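Local coordinates for protein tryptophan synthase alpha chain (Aquifex aeolicus, PDB 2EKC) that probably cleaves indoleglycerol phosphate to indole and glyceraldehyde 3-phosphate, as the alpha subunit of tryptophan synthase, in the last step of tryptophan biosynthesis, at residues A[18-23]-A[45-50]. Sequence-based numbering, arbitrary orientation.
Sequences ALVSYL and TDILEI
Val20 and Glu49 touch across the first two strands of a TIM barrel, where a beta-alpha-beta crossover through helix 30-42 returns the chain parallel to itself. Glu49, the predicted proton acceptor, lies inside the barrel with Val20, Tyr22 and Ile47. Glu49 CG stands anti to the carbonyl carbon (chi1 -61°) and packs 3.3 Å from Val20 CG1, the two side chains crossing at about a right angle. The carboxylate then reaches Tyr22: Glu49 OE1 lies 3.2 Å from Tyr22 CB and approaches the ring obliquely, with the ring and carboxylate planes 78° apart. Tyr22 also touches Asp60, the other predicted proton acceptor, and so lies beside both residues of the probable active site. Val20 CG2 turns instead to Ile47 CB, 3.8 Å away.

On the outer, helix-facing side, Ser21 OG donates to Thr45 OG1 at 2.7 Å, and Thr45 OG1 is also hydrogen-bonded to Val40 O of helix 30-42. An alanine in place of Thr45 would probably leave Ser21 OG and Val40 O without this partner and open a small gap where CG2 had lain against Ser21 CB. Between the two layers the backbones pair in parallel, with Glu49 N bonding to Ser21 O at 2.8 Å.

At the start of the pairing Leu19 O receives two donors, Asp46 N and Ile47 N. Asp46 OD2, which also forms a salt bridge with Lys257 NZ, accepts from Leu19 N through its anti lone pair at 2.9 Å.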
loop_
_atom_site.group_PDB
_atom_site.type_symbol
_atom_site.label_atom_id
_atom_site.label_comp_id
_atom_site.label_asym_id
_atom_site.label_seq_id
_atom_site.Cartn_x
_atom_site.Cartn_y
_atom_site.Cartn_z
ATOM N N ALA A 18 -11.160 -3.297 4.185
ATOM C CA ALA A 18 -10.467 -3.044 2.929
ATOM C C ALA A 18 -9.415 -4.082 2.576
ATOM O O ALA A 18 -8.740 -4.622 3.449
ATOM C CB ALA A 18 -9.815 -1.665 2.970
ATOM N N LEU A 19 -9.301 -4.374 1.285
ATOM C CA LEU A 19 -8.270 -5.281 0.802
ATOM C C LEU A 19 -7.301 -4.365 0.067
ATOM O O LEU A 19 -7.682 -3.692 -0.896
ATOM C CB LEU A 19 -8.816 -6.318 -0.180
ATOM C CG LEU A 19 -7.693 -7.070 -0.919
ATOM C CD1 LEU A 19 -6.753 -7.727 0.089
ATOM C CD2 LEU A 19 -8.278 -8.111 -1.856
ATOM N N VAL A 20 -6.065 -4.311 0.547
ATOM C CA VAL A 20 -5.034 -3.485 -0.070
ATOM C C VAL A 20 -4.113 -4.436 -0.827
ATOM O O VAL A 20 -3.473 -5.287 -0.215
ATOM C CB VAL A 20 -4.225 -2.732 1.008
ATOM C CG1 VAL A 20 -3.161 -1.875 0.362
ATOM C CG2 VAL A 20 -5.155 -1.878 1.849
ATOM N N SER A 21 -4.061 -4.305 -2.151
ATOM C CA SER A 21 -3.226 -5.179 -2.970
ATOM C C SER A 21 -1.963 -4.474 -3.433
ATOM O O SER A 21 -2.002 -3.337 -3.914
ATOM C CB SER A 21 -4.013 -5.683 -4.183
ATOM O OG SER A 21 -5.169 -6.385 -3.762
ATOM N N TYR A 22 -0.844 -5.172 -3.297
ATOM C CA TYR A 22 0.456 -4.637 -3.656
ATOM C C TYR A 22 1.100 -5.436 -4.787
ATOM O O TYR A 22 1.294 -6.648 -4.674
ATOM C CB TYR A 22 1.324 -4.636 -2.385
ATOM C CG TYR A 22 2.778 -4.232 -2.520
ATOM C CD1 TYR A 22 3.190 -3.276 -3.447
ATOM C CD2 TYR A 22 3.742 -4.785 -1.672
ATOM C CE1 TYR A 22 4.533 -2.883 -3.530
ATOM C CE2 TYR A 22 5.081 -4.399 -1.743
ATOM C CZ TYR A 22 5.469 -3.451 -2.673
ATOM O OH TYR A 22 6.796 -3.087 -2.748
ATOM N N LEU A 23 1.401 -4.748 -5.888
ATOM C CA LEU A 23 2.049 -5.354 -7.050
ATOM C C LEU A 23 3.176 -4.424 -7.495
ATOM O O LEU A 23 3.145 -3.228 -7.206
ATOM C CB LEU A 23 1.053 -5.546 -8.207
ATOM C CG LEU A 23 0.043 -6.696 -8.123
ATOM C CD1 LEU A 23 -0.930 -6.608 -9.298
ATOM C CD2 LEU A 23 0.780 -8.027 -8.143
ATOM N N THR A 45 -10.184 -5.398 -5.142
ATOM C CA THR A 45 -9.180 -4.614 -4.427
ATOM C C THR A 45 -9.769 -3.234 -4.107
ATOM O O THR A 45 -10.319 -2.566 -4.981
ATOM C CB THR A 45 -7.892 -4.464 -5.278
ATOM O OG1 THR A 45 -7.223 -5.731 -5.351
ATOM C CG2 THR A 45 -6.957 -3.435 -4.675
ATOM N N ASP A 46 -9.657 -2.816 -2.849
ATOM C CA ASP A 46 -10.192 -1.525 -2.414
ATOM C C ASP A 46 -9.169 -0.400 -2.458
ATOM O O ASP A 46 -9.513 0.755 -2.714
ATOM C CB ASP A 46 -10.737 -1.651 -0.996
ATOM C CG ASP A 46 -11.858 -2.662 -0.907
ATOM O OD1 ASP A 46 -12.912 -2.408 -1.524
ATOM O OD2 ASP A 46 -11.682 -3.707 -0.240
ATOM N N ILE A 47 -7.916 -0.742 -2.190
ATOM C CA ILE A 47 -6.831 0.233 -2.191
ATOM C C ILE A 47 -5.642 -0.422 -2.868
ATOM O O ILE A 47 -5.272 -1.551 -2.536
ATOM C CB ILE A 47 -6.435 0.633 -0.754
ATOM C CG1 ILE A 47 -7.605 1.346 -0.073
ATOM C CG2 ILE A 47 -5.194 1.536 -0.782
ATOM C CD1 ILE A 47 -7.373 1.624 1.401
ATOM N N LEU A 48 -5.042 0.287 -3.812
ATOM C CA LEU A 48 -3.911 -0.253 -4.547
ATOM C C LEU A 48 -2.572 0.311 -4.102
ATOM O O LEU A 48 -2.444 1.513 -3.882
ATOM C CB LEU A 48 -4.102 0.026 -6.042
ATOM C CG LEU A 48 -3.106 -0.608 -7.009
ATOM C CD1 LEU A 48 -3.286 -2.123 -6.978
ATOM C CD2 LEU A 48 -3.331 -0.070 -8.415
ATOM N N GLU A 49 -1.580 -0.564 -3.940
ATOM C CA GLU A 49 -0.235 -0.121 -3.597
ATOM C C GLU A 49 0.576 -0.391 -4.863
ATOM O O GLU A 49 0.682 -1.540 -5.311
ATOM C CB GLU A 49 0.368 -0.911 -2.436
ATOM C CG GLU A 49 -0.390 -0.830 -1.129
ATOM C CD GLU A 49 0.438 -1.352 0.035
ATOM O OE1 GLU A 49 1.225 -2.298 -0.177
ATOM O OE2 GLU A 49 0.298 -0.822 1.158
ATOM N N ILE A 50 1.136 0.666 -5.434
ATOM C CA ILE A 50 1.915 0.571 -6.663
ATOM C C ILE A 50 3.406 0.568 -6.360
ATOM O O ILE A 50 3.941 1.558 -5.862
ATOM C CB ILE A 50 1.580 1.765 -7.593
ATOM C CG1 ILE A 50 0.066 1.810 -7.846
ATOM C CG2 ILE A 50 2.351 1.645 -8.900
ATOM C CD1 ILE A 50 -0.403 2.981 -8.740
#